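Local coordinates for protein PrgA (Enterococcus faecalis, PDB 6Z9K) that extends far outside the cell and provides surface exclusion that protects Enterococcus faecalis against unwanted conjugation, at residues E75-L83 / K160-L171. Sequence-based numbering, arbitrary orientation.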
loop_
_atom_site.group_PDB
_atom_site.type_symbol
_atom_site.label_atom_id
_atom_site.label_comp_id
_atom_site.label_asym_id
_atom_site.label_seq_id
_atom_site.Cartn_x
_atom_site.Cartn_y
_atom_site.Cartn_z
ATOM N N GLU A 75 -9.706 -8.424 1.440
ATOM C CA GLU A 75 -10.053 -7.229 2.255
ATOM C C GLU A 75 -8.819 -6.345 2.405
ATOM O O GLU A 75 -8.946 -5.116 2.303
ATOM C CB GLU A 75 -10.558 -7.591 3.649
ATOM C CG GLU A 75 -11.965 -8.126 3.685
ATOM C CD GLU A 75 -12.368 -8.538 5.101
ATOM O OE1 GLU A 75 -12.839 -9.698 5.283
ATOM O OE2 GLU A 75 -12.130 -7.705 6.030
ATOM N N LEU A 76 -7.689 -6.939 2.739
ATOM C CA LEU A 76 -6.421 -6.223 2.967
ATOM C C LEU A 76 -6.038 -5.441 1.715
ATOM O O LEU A 76 -5.687 -4.265 1.854
ATOM C CB LEU A 76 -5.343 -7.218 3.364
ATOM C CG LEU A 76 -4.077 -6.608 3.945
ATOM C CD1 LEU A 76 -4.357 -5.948 5.286
ATOM C CD2 LEU A 76 -2.943 -7.630 4.005
ATOM N N SER A 77 -6.142 -6.058 0.546
ATOM C CA SER A 77 -5.775 -5.401 -0.730
ATOM C C SER A 77 -6.801 -4.306 -1.067
ATOM O O SER A 77 -6.364 -3.228 -1.481
ATOM C CB SER A 77 -5.677 -6.398 -1.846
ATOM O OG SER A 77 -4.463 -7.144 -1.743
ATOM N N VAL A 78 -8.075 -4.579 -0.851
ATOM C CA VAL A 78 -9.117 -3.590 -1.209
ATOM C C VAL A 78 -8.955 -2.388 -0.287
ATOM O O VAL A 78 -9.067 -1.233 -0.762
ATOM C CB VAL A 78 -10.536 -4.173 -1.162
ATOM C CG1 VAL A 78 -11.542 -3.049 -1.252
ATOM C CG2 VAL A 78 -10.762 -5.207 -2.238
ATOM N N TYR A 79 -8.720 -2.595 1.014
ATOM C CA TYR A 79 -8.579 -1.484 1.988
ATOM C C TYR A 79 -7.482 -0.522 1.538
ATOM O O TYR A 79 -7.645 0.702 1.430
ATOM C CB TYR A 79 -8.221 -2.040 3.353
ATOM C CG TYR A 79 -7.751 -0.993 4.312
ATOM C CD1 TYR A 79 -8.636 -0.159 4.975
ATOM C CD2 TYR A 79 -6.423 -0.807 4.567
ATOM C CE1 TYR A 79 -8.202 0.805 5.866
ATOM C CE2 TYR A 79 -5.962 0.161 5.436
ATOM C CZ TYR A 79 -6.845 0.997 6.094
ATOM O OH TYR A 79 -6.398 1.928 7.002
ATOM N N THR A 80 -6.356 -1.120 1.143
ATOM C CA THR A 80 -5.145 -0.361 0.779
ATOM C C THR A 80 -5.348 0.345 -0.563
ATOM O O THR A 80 -5.031 1.523 -0.695
ATOM C CB THR A 80 -3.950 -1.301 0.688
ATOM O OG1 THR A 80 -3.842 -2.087 1.884
ATOM C CG2 THR A 80 -2.674 -0.531 0.419
ATOM N N THR A 81 -5.971 -0.351 -1.492
ATOM C CA THR A 81 -6.174 0.166 -2.857
ATOM C C THR A 81 -7.173 1.313 -2.783
ATOM O O THR A 81 -7.047 2.299 -3.541
ATOM C CB THR A 81 -6.529 -0.958 -3.827
ATOM O OG1 THR A 81 -5.517 -1.985 -3.764
ATOM C CG2 THR A 81 -6.557 -0.414 -5.234
ATOM N N GLU A 82 -8.169 1.223 -1.929
ATOM C CA GLU A 82 -9.139 2.347 -1.779
ATOM C C GLU A 82 -8.385 3.586 -1.336
ATOM O O GLU A 82 -8.652 4.688 -1.868
ATOM C CB GLU A 82 -10.203 1.982 -0.757
ATOM C CG GLU A 82 -11.293 1.062 -1.304
ATOM C CD GLU A 82 -12.306 0.621 -0.271
ATOM O OE1 GLU A 82 -12.091 0.894 0.917
ATOM O OE2 GLU A 82 -13.297 -0.020 -0.675
ATOM N N LEU A 83 -7.520 3.456 -0.322
ATOM C CA LEU A 83 -6.809 4.654 0.155
ATOM C C LEU A 83 -5.940 5.232 -0.964
ATOM O O LEU A 83 -5.931 6.486 -1.144
ATOM C CB LEU A 83 -5.919 4.313 1.354
ATOM C CG LEU A 83 -6.679 3.851 2.583
ATOM C CD1 LEU A 83 -5.691 3.579 3.744
ATOM C CD2 LEU A 83 -7.747 4.827 2.996
ATOM N N LYS A 160 -6.751 -6.781 13.069
ATOM C CA LYS A 160 -7.180 -6.130 11.822
ATOM C C LYS A 160 -7.041 -4.610 11.989
ATOM O O LYS A 160 -6.543 -3.934 11.087
ATOM C CB LYS A 160 -8.626 -6.538 11.564
ATOM C CG LYS A 160 -9.313 -5.825 10.423
ATOM C CD LYS A 160 -10.632 -6.417 10.117
ATOM C CE LYS A 160 -11.129 -5.953 8.781
ATOM N NZ LYS A 160 -12.335 -6.722 8.406
ATOM N N TYR A 161 -7.402 -4.093 13.152
ATOM C CA TYR A 161 -7.243 -2.648 13.461
ATOM C C TYR A 161 -5.784 -2.251 13.238
ATOM O O TYR A 161 -5.493 -1.270 12.548
ATOM C CB TYR A 161 -7.685 -2.347 14.897
ATOM C CG TYR A 161 -7.365 -0.939 15.316
ATOM C CD1 TYR A 161 -6.125 -0.615 15.846
ATOM C CD2 TYR A 161 -8.269 0.085 15.111
ATOM C CE1 TYR A 161 -5.790 0.689 16.175
ATOM C CE2 TYR A 161 -7.957 1.399 15.448
ATOM C CZ TYR A 161 -6.720 1.698 15.997
ATOM O OH TYR A 161 -6.396 3.004 16.320
ATOM N N THR A 162 -4.872 -2.982 13.861
ATOM C CA THR A 162 -3.424 -2.684 13.806
ATOM C C THR A 162 -2.926 -2.726 12.365
ATOM O O THR A 162 -2.184 -1.826 12.014
ATOM C CB THR A 162 -2.618 -3.640 14.676
ATOM O OG1 THR A 162 -3.074 -3.325 15.978
ATOM C CG2 THR A 162 -1.125 -3.443 14.534
ATOM N N LEU A 163 -3.284 -3.748 11.594
ATOM C CA LEU A 163 -2.857 -3.779 10.173
ATOM C C LEU A 163 -3.398 -2.556 9.427
ATOM O O LEU A 163 -2.645 -1.966 8.638
ATOM C CB LEU A 163 -3.332 -5.051 9.499
ATOM C CG LEU A 163 -2.708 -6.346 10.008
ATOM C CD1 LEU A 163 -3.458 -7.556 9.434
ATOM C CD2 LEU A 163 -1.217 -6.361 9.687
ATOM N N GLN A 164 -4.655 -2.144 9.627
ATOM C CA GLN A 164 -5.218 -1.001 8.847
ATOM C C GLN A 164 -4.512 0.277 9.293
ATOM O O GLN A 164 -4.237 1.150 8.456
ATOM C CB GLN A 164 -6.736 -0.885 9.016
ATOM C CG GLN A 164 -7.471 -2.028 8.334
ATOM C CD GLN A 164 -8.976 -1.889 8.289
ATOM O OE1 GLN A 164 -9.560 -0.986 8.885
ATOM N NE2 GLN A 164 -9.574 -2.675 7.406
ATOM N N GLU A 165 -4.227 0.380 10.579
ATOM C CA GLU A 165 -3.527 1.563 11.143
ATOM C C GLU A 165 -2.130 1.629 10.529
ATOM O O GLU A 165 -1.713 2.724 10.107
ATOM C CB GLU A 165 -3.502 1.474 12.669
ATOM C CG GLU A 165 -2.859 2.655 13.410
ATOM C CD GLU A 165 -2.908 2.401 14.915
ATOM O OE1 GLU A 165 -2.537 1.247 15.322
ATOM O OE2 GLU A 165 -3.358 3.302 15.687
ATOM N N SER A 166 -1.413 0.515 10.503
ATOM C CA SER A 166 -0.023 0.459 9.995
ATOM C C SER A 166 0.007 0.805 8.507
ATOM O O SER A 166 0.919 1.493 8.047
ATOM C CB SER A 166 0.504 -0.938 10.245
ATOM O OG SER A 166 0.630 -1.195 11.654
ATOM N N ILE A 167 -0.924 0.249 7.754
ATOM C CA ILE A 167 -0.970 0.493 6.294
ATOM C C ILE A 167 -1.206 1.972 6.038
ATOM O O ILE A 167 -0.506 2.554 5.164
ATOM C CB ILE A 167 -1.979 -0.432 5.599
ATOM C CG1 ILE A 167 -1.467 -1.870 5.600
ATOM C CG2 ILE A 167 -2.293 0.118 4.218
ATOM C CD1 ILE A 167 -2.508 -2.868 5.239
ATOM N N ARG A 168 -2.138 2.598 6.740
ATOM C CA ARG A 168 -2.366 4.024 6.440
ATOM C C ARG A 168 -1.106 4.812 6.817
ATOM O O ARG A 168 -0.765 5.733 6.089
ATOM C CB ARG A 168 -3.595 4.540 7.177
ATOM C CG ARG A 168 -3.951 5.957 6.745
ATOM C CD ARG A 168 -5.085 6.489 7.618
ATOM N NE ARG A 168 -5.559 7.796 7.179
ATOM C CZ ARG A 168 -5.085 8.974 7.565
ATOM N NH1 ARG A 168 -4.121 9.076 8.435
ATOM N NH2 ARG A 168 -5.625 10.091 7.100
ATOM N N LYS A 169 -0.459 4.525 7.933
ATOM C CA LYS A 169 0.744 5.254 8.404
ATOM C C LYS A 169 1.835 5.064 7.354
ATOM O O LYS A 169 2.534 6.020 7.020
ATOM C CB LYS A 169 1.207 4.747 9.781
ATOM C CG LYS A 169 2.319 5.601 10.368
ATOM C CD LYS A 169 2.617 5.213 11.788
ATOM C CE LYS A 169 3.980 5.699 12.240
ATOM N NZ LYS A 169 4.425 5.003 13.493
ATOM N N MET A 170 1.992 3.837 6.859
ATOM C CA MET A 170 2.972 3.549 5.786
ATOM C C MET A 170 2.691 4.390 4.544
ATOM O O MET A 170 3.625 5.002 4.004
ATOM C CB MET A 170 2.962 2.048 5.455
ATOM C CG MET A 170 3.853 1.695 4.315
ATOM S SD MET A 170 3.611 -0.035 3.867
ATOM C CE MET A 170 2.478 -0.519 5.150
ATOM N N LEU A 171 1.447 4.476 4.092
ATOM C CA LEU A 171 1.157 5.295 2.894
ATOM C C LEU A 171 1.445 6.759 3.186
ATOM O O LEU A 171 1.968 7.424 2.307
ATOM C CB LEU A 171 -0.305 5.089 2.466
ATOM C CG LEU A 171 -0.644 3.703 1.910
ATOM C CD1 LEU A 171 -2.146 3.548 1.701
ATOM C CD2 LEU A 171 0.134 3.423 0.633
#
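Tyr79 reaches from helix 70-90 across to Gln164 of helix 160-176, joining two helices of the alpha-beta-alpha CAP domain that run side by side at 34°, their segment axes approaching to 10.5 Å. The main aromatic contact is a stack: Gln164 CG sits over the centre of the tyrosine ring, 3.7 Å from the centroid, as a CH-pi contact, and the amide runs on nearly parallel to the ring, planes 5° apart. The extended glutamine chain (chi2 -172°) carries this amide from over the centre to the CD1/CE1 side, while Ile167 CG2 meets the ring near its plane, at the CE2 edge.

Apolar packing continues beside the ring. Leu76 CD1 touches Ile167 CD1 at 3.6 Å, Ile167 CG2 rests against Thr80, and Leu83 CB packs on Leu171 CD1 at the C-terminal end. Leu76 and Thr80 also touch Val199, while Ile167 and Leu171 reach Ile212 and Ile214, so both helices rest on the central sheet. Leu171 is about 8 Å, side chain to side chain, from the magnesium ligand His185.

Two polar contacts complete the interface. Where helix 160-176 begins, Lys160 NZ forms a salt bridge with Glu75 OE2 at 2.6 Å, nearly in line with its C-O bond. Within the interface, Tyr79 OH donates to Gln164 O at 2.7 Å from above the carbonyl plane, while Arg168 N approaches that oxygen from the opposite face.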